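Local coordinates for ankyrin-repeat protein B (PDB 5K34), which hijacks the host ubiquitin-proteasome system as an F-box effector of Legionella pneumophila, its ankyrin domain, the part described here, probably binding partner proteins, at residues Thr37-Asn40 / Leu44-Thr47; Lys87-Asn92 / Lys101-Leu106; Glu25-Leu30 / Ala61-Arg66. All blocks are in the same frame, centred on the assembly; numbering follows the deposited sequence. Where two conformers were deposited one is given.

Interaction 1 (Thr37-Asn40 / Leu44-Thr47); sequences TQTN and LNRT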
loop_
_atom_site.group_PDB
_atom_site.type_symbol
_atom_site.label_atom_id
_atom_site.label_comp_id
_atom_site.label_asym_id
_atom_site.label_seq_id
_atom_site.Cartn_x
_atom_site.Cartn_y
_atom_site.Cartn_z
ATOM N N THR A 37 0.340 6.770 -6.270
ATOM C CA THR A 37 0.832 7.503 -5.094
ATOM C C THR A 37 -0.047 8.719 -4.769
ATOM O O THR A 37 0.144 9.319 -3.682
ATOM C CB THR A 37 2.296 8.012 -5.296
ATOM O OG1 THR A 37 2.288 9.111 -6.241
ATOM C CG2 THR A 37 3.200 6.919 -5.811
ATOM N N GLN A 38 -0.925 9.097 -5.683
ATOM C CA GLN A 38 -1.714 10.303 -5.479
ATOM C C GLN A 38 -3.147 9.925 -5.141
ATOM O O GLN A 38 -3.754 9.046 -5.759
ATOM C CB GLN A 38 -1.661 11.180 -6.734
ATOM C CG GLN A 38 -0.262 11.729 -7.053
ATOM C CD GLN A 38 0.468 12.343 -5.850
ATOM O OE1 GLN A 38 1.541 11.851 -5.409
ATOM N NE2 GLN A 38 -0.072 13.449 -5.328
ATOM N N THR A 39 -3.703 10.619 -4.164
ATOM C CA THR A 39 -5.026 10.291 -3.640
ATOM C C THR A 39 -5.735 11.574 -3.226
ATOM O O THR A 39 -5.191 12.683 -3.452
ATOM C CB THR A 39 -4.924 9.245 -2.502
ATOM O OG1 THR A 39 -6.236 8.901 -2.075
ATOM C CG2 THR A 39 -4.091 9.773 -1.336
ATOM N N ASN A 40 -6.922 11.472 -2.659
ATOM C CA ASN A 40 -7.719 12.653 -2.343
ATOM C C ASN A 40 -8.800 12.262 -1.350
ATOM O O ASN A 40 -8.916 11.131 -0.932
ATOM C CB ASN A 40 -8.318 13.254 -3.632
ATOM C CG ASN A 40 -9.183 12.270 -4.402
ATOM O OD1 ASN A 40 -9.805 11.363 -3.841
ATOM N ND2 ASN A 40 -9.226 12.432 -5.717
ATOM N N LEU A 44 -10.632 8.739 0.440
ATOM C CA LEU A 44 -10.334 8.655 1.856
ATOM C C LEU A 44 -8.832 8.868 2.159
ATOM O O LEU A 44 -8.356 8.427 3.213
ATOM C CB LEU A 44 -10.837 7.350 2.506
ATOM C CG LEU A 44 -12.303 6.983 2.241
ATOM C CD1 LEU A 44 -12.669 5.676 2.951
ATOM C CD2 LEU A 44 -13.340 8.110 2.392
ATOM N N ASN A 45 -8.120 9.491 1.202
ATOM C CA ASN A 45 -6.669 9.662 1.313
ATOM C C ASN A 45 -5.898 8.336 1.460
ATOM O O ASN A 45 -4.774 8.320 1.953
ATOM C CB ASN A 45 -6.284 10.667 2.419
ATOM C CG ASN A 45 -6.456 12.087 1.957
ATOM O OD1 ASN A 45 -6.976 12.941 2.776
ATOM N ND2 ASN A 45 -6.052 12.389 0.799
ATOM N N ARG A 46 -6.500 7.256 0.962
ATOM C CA ARG A 46 -5.806 5.966 0.948
ATOM C C ARG A 46 -5.084 5.749 -0.369
ATOM O O ARG A 46 -5.370 6.391 -1.387
ATOM C CB ARG A 46 -6.814 4.809 1.173
ATOM C CG ARG A 46 -7.793 5.036 2.326
ATOM C CD ARG A 46 -8.480 3.751 2.737
ATOM N NE ARG A 46 -7.639 3.021 3.679
ATOM C CZ ARG A 46 -7.558 1.697 3.749
ATOM N NH1 ARG A 46 -6.746 1.138 4.643
ATOM N NH2 ARG A 46 -8.251 0.915 2.912
ATOM N N THR A 47 -4.135 4.797 -0.369
ATOM C CA THR A 47 -3.474 4.385 -1.617
ATOM C C THR A 47 -3.487 2.859 -1.682
ATOM O O THR A 47 -3.746 2.197 -0.670
ATOM C CB THR A 47 -1.989 4.818 -1.630
ATOM O OG1 THR A 47 -1.276 4.105 -0.614
ATOM C CG2 THR A 47 -1.840 6.346 -1.453
#

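Interaction 2 (Lys87-Asn92 / Lys101-Leu106); sequences KKQLAN and KQIRAL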
loop_
_atom_site.group_PDB
_atom_site.type_symbol
_atom_site.label_atom_id
_atom_site.label_comp_id
_atom_site.label_asym_id
_atom_site.label_seq_id
_atom_site.Cartn_x
_atom_site.Cartn_y
_atom_site.Cartn_z
ATOM N N LYS A 87 3.180 -0.895 11.679
ATOM C CA LYS A 87 3.513 -0.968 13.111
ATOM C C LYS A 87 2.352 -1.540 13.907
ATOM O O LYS A 87 2.588 -2.311 14.843
ATOM C CB LYS A 87 3.906 0.409 13.629
ATOM C CG LYS A 87 5.340 0.795 13.262
ATOM C CD LYS A 87 5.642 2.189 13.823
ATOM C CE LYS A 87 7.076 2.600 13.566
ATOM N NZ LYS A 87 7.970 2.096 14.655
ATOM N N LYS A 88 1.123 -1.166 13.570
ATOM C CA LYS A 88 -0.028 -1.786 14.241
ATOM C C LYS A 88 -0.127 -3.330 14.076
ATOM O O LYS A 88 -0.434 -4.099 14.992
ATOM C CB LYS A 88 -1.313 -1.151 13.767
ATOM C CG LYS A 88 -1.585 0.219 14.344
ATOM C CD LYS A 88 -2.987 0.728 13.989
ATOM C CE LYS A 88 -4.043 -0.232 14.507
ATOM N NZ LYS A 88 -5.326 0.517 14.751
ATOM N N GLN A 89 0.166 -3.782 12.845
ATOM C CA GLN A 89 0.215 -5.190 12.519
ATOM C C GLN A 89 1.323 -5.881 13.335
ATOM O O GLN A 89 1.100 -6.956 13.890
ATOM C CB GLN A 89 0.466 -5.400 11.019
ATOM C CG GLN A 89 -0.713 -4.987 10.154
ATOM C CD GLN A 89 -0.487 -5.390 8.702
ATOM O OE1 GLN A 89 0.658 -5.495 8.242
ATOM N NE2 GLN A 89 -1.568 -5.599 7.975
ATOM N N LEU A 90 2.488 -5.268 13.384
ATOM C CA LEU A 90 3.626 -5.855 14.107
ATOM C C LEU A 90 3.298 -6.021 15.577
ATOM O O LEU A 90 3.773 -7.010 16.182
ATOM C CB LEU A 90 4.833 -4.950 13.963
ATOM C CG LEU A 90 6.175 -5.484 14.472
ATOM C CD1 LEU A 90 6.597 -6.728 13.689
ATOM C CD2 LEU A 90 7.244 -4.394 14.355
ATOM N N ALA A 91 2.494 -5.133 16.154
ATOM C CA ALA A 91 2.130 -5.234 17.582
ATOM C C ALA A 91 0.950 -6.136 17.795
ATOM O O ALA A 91 0.617 -6.416 18.979
ATOM C CB ALA A 91 1.834 -3.840 18.098
ATOM N N ASN A 92 0.267 -6.594 16.757
ATOM C CA ASN A 92 -0.955 -7.386 16.873
ATOM C C ASN A 92 -0.590 -8.872 17.066
ATOM O O ASN A 92 0.061 -9.510 16.260
ATOM C CB ASN A 92 -1.775 -7.203 15.588
ATOM C CG ASN A 92 -3.110 -7.944 15.605
ATOM O OD1 ASN A 92 -3.288 -8.954 16.245
ATOM N ND2 ASN A 92 -4.051 -7.452 14.775
ATOM N N LYS A 101 8.169 -10.837 10.199
ATOM C CA LYS A 101 9.494 -10.568 9.584
ATOM C C LYS A 101 9.337 -9.695 8.323
ATOM O O LYS A 101 10.096 -8.779 8.059
ATOM C CB LYS A 101 10.111 -11.921 9.190
ATOM C CG LYS A 101 10.668 -12.632 10.413
ATOM C CD LYS A 101 11.815 -11.815 10.984
ATOM C CE LYS A 101 12.778 -12.555 11.925
ATOM N NZ LYS A 101 13.898 -11.607 12.228
ATOM N N GLN A 102 8.323 -10.004 7.562
ATOM C CA GLN A 102 8.033 -9.177 6.351
ATOM C C GLN A 102 7.609 -7.749 6.703
ATOM O O GLN A 102 8.013 -6.761 6.028
ATOM C CB GLN A 102 6.991 -9.792 5.459
ATOM C CG GLN A 102 6.795 -8.903 4.248
ATOM C CD GLN A 102 8.086 -8.631 3.456
ATOM O OE1 GLN A 102 8.672 -7.463 3.382
ATOM N NE2 GLN A 102 8.519 -9.703 2.818
ATOM N N ILE A 103 6.835 -7.634 7.798
ATOM C CA ILE A 103 6.380 -6.335 8.257
ATOM C C ILE A 103 7.571 -5.503 8.725
ATOM O O ILE A 103 7.725 -4.329 8.333
ATOM C CB ILE A 103 5.338 -6.522 9.389
ATOM C CG1 ILE A 103 4.056 -7.073 8.824
ATOM C CG2 ILE A 103 5.097 -5.201 10.108
ATOM C CD1 ILE A 103 3.149 -7.730 9.895
ATOM N N ARG A 104 8.425 -6.119 9.519
ATOM C CA ARG A 104 9.585 -5.449 10.005
ATOM C C ARG A 104 10.499 -4.965 8.882
ATOM O O ARG A 104 11.048 -3.846 8.915
ATOM C CB ARG A 104 10.324 -6.398 10.968
ATOM C CG ARG A 104 9.862 -6.356 12.413
ATOM C CD ARG A 104 10.799 -7.082 13.443
ATOM N NE ARG A 104 10.205 -7.049 14.811
ATOM C CZ ARG A 104 9.450 -8.000 15.376
ATOM N NH1 ARG A 104 9.200 -9.131 14.738
ATOM N NH2 ARG A 104 8.955 -7.828 16.612
ATOM N N ALA A 105 10.693 -5.807 7.873
ATOM C CA ALA A 105 11.541 -5.443 6.735
ATOM C C ALA A 105 10.949 -4.244 5.965
ATOM O O ALA A 105 11.716 -3.366 5.523
ATOM C CB ALA A 105 11.713 -6.640 5.820
ATOM N N LEU A 106 9.630 -4.209 5.810
ATOM C CA LEU A 106 8.984 -3.072 5.135
ATOM C C LEU A 106 9.088 -1.797 5.992
ATOM O O LEU A 106 9.382 -0.735 5.406
ATOM C CB LEU A 106 7.521 -3.397 4.815
ATOM C CG LEU A 106 7.274 -4.257 3.618
ATOM C CD1 LEU A 106 5.916 -4.916 3.631
ATOM C CD2 LEU A 106 7.433 -3.440 2.327
#

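Interaction 3 (Glu25-Leu30 / Ala61-Arg66); sequences EVKKIL and ANYLWR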
loop_
_atom_site.group_PDB
_atom_site.type_symbol
_atom_site.label_atom_id
_atom_site.label_comp_id
_atom_site.label_asym_id
_atom_site.label_seq_id
_atom_site.Cartn_x
_atom_site.Cartn_y
_atom_site.Cartn_z
ATOM N N GLU A 25 -2.994 -7.855 -11.891
ATOM C CA GLU A 25 -4.103 -6.946 -12.147
ATOM C C GLU A 25 -3.775 -5.531 -11.736
ATOM O O GLU A 25 -4.108 -4.597 -12.473
ATOM C CB GLU A 25 -5.354 -7.453 -11.429
ATOM C CG GLU A 25 -6.594 -6.627 -11.686
ATOM C CD GLU A 25 -7.091 -6.684 -13.132
ATOM O OE1 GLU A 25 -6.599 -7.518 -13.926
ATOM O OE2 GLU A 25 -8.016 -5.904 -13.460
ATOM N N VAL A 26 -3.091 -5.335 -10.585
ATOM C CA VAL A 26 -2.485 -3.974 -10.255
ATOM C C VAL A 26 -1.689 -3.404 -11.448
ATOM O O VAL A 26 -1.902 -2.268 -11.847
ATOM C CB VAL A 26 -1.569 -4.062 -9.012
ATOM C CG1 VAL A 26 -0.758 -2.760 -8.824
ATOM C CG2 VAL A 26 -2.381 -4.362 -7.750
ATOM N N LYS A 27 -0.770 -4.199 -11.999
ATOM C CA LYS A 27 0.077 -3.706 -13.106
ATOM C C LYS A 27 -0.771 -3.336 -14.325
ATOM O O LYS A 27 -0.519 -2.317 -14.976
ATOM C CB LYS A 27 1.118 -4.766 -13.465
ATOM C CG LYS A 27 2.233 -4.878 -12.452
ATOM C CD LYS A 27 3.131 -6.086 -12.803
ATOM C CE LYS A 27 4.370 -6.236 -11.925
ATOM N NZ LYS A 27 5.182 -7.465 -12.196
ATOM N N LYS A 28 -1.757 -4.171 -14.608
ATOM C CA LYS A 28 -2.659 -3.864 -15.758
ATOM C C LYS A 28 -3.406 -2.574 -15.588
ATOM O O LYS A 28 -3.563 -1.767 -16.562
ATOM C CB LYS A 28 -3.675 -4.983 -15.942
ATOM C CG LYS A 28 -3.124 -6.225 -16.578
ATOM C CD LYS A 28 -4.263 -7.202 -16.823
ATOM C CE LYS A 28 -5.527 -6.426 -17.143
ATOM N NZ LYS A 28 -5.816 -6.215 -18.613
ATOM N N ILE A 29 -3.887 -2.294 -14.379
ATOM C CA ILE A 29 -4.600 -1.047 -14.125
ATOM C C ILE A 29 -3.649 0.140 -14.181
ATOM O O ILE A 29 -3.989 1.203 -14.756
ATOM C CB ILE A 29 -5.347 -1.112 -12.774
ATOM C CG1 ILE A 29 -6.457 -2.149 -12.838
ATOM C CG2 ILE A 29 -5.861 0.286 -12.388
ATOM C CD1 ILE A 29 -7.020 -2.522 -11.473
ATOM N N LEU A 30 -2.450 0.020 -13.611
ATOM C CA LEU A 30 -1.515 1.173 -13.616
ATOM C C LEU A 30 -1.043 1.495 -15.047
ATOM O O LEU A 30 -0.725 2.669 -15.298
ATOM C CB LEU A 30 -0.349 0.929 -12.660
ATOM C CG LEU A 30 -0.783 0.766 -11.185
ATOM C CD1 LEU A 30 0.424 0.622 -10.331
ATOM C CD2 LEU A 30 -1.661 1.918 -10.701
ATOM N N ALA A 61 2.955 -4.896 -1.873
ATOM C CA ALA A 61 3.413 -3.693 -1.148
ATOM C C ALA A 61 4.872 -3.380 -1.476
ATOM O O ALA A 61 5.239 -2.236 -1.710
ATOM C CB ALA A 61 3.255 -3.875 0.350
ATOM N N ASN A 62 5.726 -4.419 -1.477
ATOM C CA ASN A 62 7.126 -4.267 -1.834
ATOM C C ASN A 62 7.290 -3.733 -3.246
ATOM O O ASN A 62 8.073 -2.806 -3.494
ATOM C CB ASN A 62 7.899 -5.569 -1.668
ATOM C CG ASN A 62 8.397 -5.822 -0.252
ATOM O OD1 ASN A 62 7.865 -6.674 0.515
ATOM N ND2 ASN A 62 9.419 -5.094 0.130
ATOM N N TYR A 63 6.553 -4.306 -4.202
ATOM C CA TYR A 63 6.631 -3.832 -5.584
ATOM C C TYR A 63 6.262 -2.371 -5.667
ATOM O O TYR A 63 6.956 -1.576 -6.317
ATOM C CB TYR A 63 5.735 -4.700 -6.478
ATOM C CG TYR A 63 5.630 -4.180 -7.853
ATOM C CD1 TYR A 63 4.644 -3.270 -8.197
ATOM C CD2 TYR A 63 6.526 -4.587 -8.864
ATOM C CE1 TYR A 63 4.516 -2.765 -9.496
ATOM C CE2 TYR A 63 6.427 -4.075 -10.163
ATOM C CZ TYR A 63 5.424 -3.184 -10.460
ATOM O OH TYR A 63 5.315 -2.699 -11.763
ATOM N N LEU A 64 5.128 -2.002 -5.051
ATOM C CA LEU A 64 4.664 -0.621 -5.133
ATOM C C LEU A 64 5.712 0.336 -4.509
ATOM O O LEU A 64 5.991 1.404 -5.098
ATOM C CB LEU A 64 3.297 -0.477 -4.416
ATOM C CG LEU A 64 2.132 -1.125 -5.199
ATOM C CD1 LEU A 64 0.894 -1.176 -4.314
ATOM C CD2 LEU A 64 1.803 -0.375 -6.482
ATOM N N TRP A 65 6.204 -0.033 -3.339
ATOM C CA TRP A 65 7.199 0.782 -2.637
ATOM C C TRP A 65 8.451 0.959 -3.481
ATOM O O TRP A 65 9.017 2.072 -3.543
ATOM C CB TRP A 65 7.551 0.106 -1.309
ATOM C CG TRP A 65 8.680 0.799 -0.596
ATOM C CD1 TRP A 65 9.977 0.326 -0.499
ATOM C CD2 TRP A 65 8.679 2.117 -0.047
ATOM N NE1 TRP A 65 10.750 1.270 0.155
ATOM C CE2 TRP A 65 9.991 2.373 0.414
ATOM C CE3 TRP A 65 7.698 3.083 0.151
ATOM C CZ2 TRP A 65 10.351 3.578 1.043
ATOM C CZ3 TRP A 65 8.057 4.285 0.776
ATOM C CH2 TRP A 65 9.369 4.505 1.218
ATOM N N ARG A 66 8.887 -0.081 -4.167
ATOM C CA ARG A 66 10.130 -0.027 -4.950
ATOM C C ARG A 66 9.936 0.732 -6.254
ATOM O O ARG A 66 10.863 1.475 -6.660
ATOM C CB ARG A 66 10.592 -1.470 -5.216
ATOM C CG ARG A 66 11.967 -1.606 -5.874
ATOM C CD ARG A 66 13.122 -0.943 -5.080
ATOM N NE ARG A 66 13.410 -1.571 -3.777
ATOM C CZ ARG A 66 13.522 -0.903 -2.619
ATOM N NH1 ARG A 66 13.401 0.414 -2.610
ATOM N NH2 ARG A 66 13.736 -1.565 -1.496
#

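Interaction 1 (Thr37-Asn40 / Leu44-Thr47)
Thr-39 gives its hydroxyl proton to the carbonyl oxygen of Arg-46, OG1 to O 2.7 Å, one of two hydrogen bonds that pull this turn together. With OG1 anti to the backbone nitrogen (chi1 -177°), the hydroxyl faces the returning chain, while CG2 lies 4.1 Å from CG2 of Thr-47. Nearer the bend, the amide N of Asn-45 donates to O of Asn-40 over 2.8 Å; the N-H points fairly straight at the oxygen (153°) but comes from above the carbonyl plane, 39° out of it. The chain comes back almost antiparallel to Thr-37–Asn-40, with Leu-44 and Asn-45 both in left-handed backbone conformations. Several other polar groups find partners outside the two segments: Asn-40 OD1 accepts from the His-43 amide, Thr-37 OG1 bonds Asp-35, and the Arg-46 guanidinium forms salt bridges with Asp-76 and Glu-54. A hairpin-like loop leading into a Thr-Pro-Leu helix start is characteristic of ankyrin repeats. Here it runs from helix 23-30 to helix 48-54, whose N-cap is Thr-47, with OG1 bonding weakly to the amides of Leu-49 and Leu-50. Arg-46 also reaches helix 5-19, touching Met-15 and Arg-19.

Interaction 2 (Lys87-Asn92 / Lys101-Leu106)
A helical hairpin closes the ankyrin domain at its C-terminal side, and Leu-90 of its first helix packs against Ile-103 and Arg-104 of its second. The short helical segments run nearly antiparallel, at 149°, with their axes 9.5 Å apart. Leu-90 CB rests 3.9 Å from CG2 of Ile-103. The leucine then forks outward: a chi1 of -171° swings CG away from the backbone N and carries both methyls over to Arg-104. CD1 touches Arg-104 CG at 3.5 Å and also sits over the centre of the guanidinium, 3.5 Å above its plane; one face of the flat group thus lies over this methyl, while Arg-104 itself is solvent-exposed. The arginine chain is extended from CG to NE and crosses the leucine at about a right angle.

On the buried side, Ile-103 CD1 meets Gln-89 CB at 3.7 Å, and Gln-89 OE1 lies equally near that methyl. This amide is nevertheless satisfied at both ends, with OE1 hydrogen-bonded to Tyr-58 OH and NE2 to the carbonyl oxygen of Ile-53, an arrangement that fixes its rotation. Phe-95, in the connecting loop, touches both Gln-89 and Ile-103. Tyr-58 of helix 58-67 also packs on Ile-103, so helices 82-91 and 97-112 are joined to the preceding helix as well as to each other.

Interaction 3 (Glu25-Leu30 / Ala61-Arg66)
The backbone bond from Leu-30 N to Val-26 O, 2.9 Å long, belongs to the helical turn that brings both side chains to the face of helix 23-30 meeting Leu-64. Leu-64 offers them a single methyl, CD2, which lies 4.2 Å from Leu-30 CD1 and 4.2 Å from Val-26 CG1. The valine was modelled in two conformers, so its share of the contact is less certain than that of Leu-30. All three meet through their outermost carbons, in keeping with the wide helix spacing: the axes of the short segments approach no closer than 12.1 Å, and their directions differ by 33°. At that separation the contact is made mainly by the outer atoms of the side chains.

Toward solvent, Lys-27 and Tyr-63 make the more exposed half of the contact. The tyrosine's chi1 of 173° turns CG to the far side of CA-CB from its own N and sends the ring out toward helix 23-30; the lysine chain, extended beyond CG, crosses it obliquely. The contact is made by the methylenes more than by the charge. Lys-27 CE lies 3.5 Å from Tyr-63 CE2 and equally near CZ, while NZ is 4.1 Å from CE2. Further back along the chain, Lys-27 CG comes within 3.8 Å of the phenolic OH, so CG and CE both touch the tyrosine.

Parallel alignment of helices from successive helical hairpins is a hallmark of the ankyrin stack. Val-26 and Leu-30 also pack on Leu-14 of helix 5-19, and Leu-64 on Pro-48 of helix 48-54. On its far side, helix 58-67 is covered by helix 97-112, where Trp-65 touches Met-110.

Overall arrangement
From the N terminus, helix 5-19 leads into helix 23-30, where interaction 3 opens. The chain then makes the tight turn closed by interaction 1, which spans just three intervening residues and falls wholly within the longer loop of interaction 3. After helix 48-54, helix 58-67 comes back beside helix 23-30 and completes interaction 3. Interaction 2 follows in series, closing the short loop between helices 82-91 and 97-112. Interactions 1 and 2 lie on opposite sides of the chain's centre, their own centres about 22 Å apart. Interactions 2 and 3 touch where Asn-62 meets Gln-102 and Leu-106, linking helix 58-67 to helix 97-112.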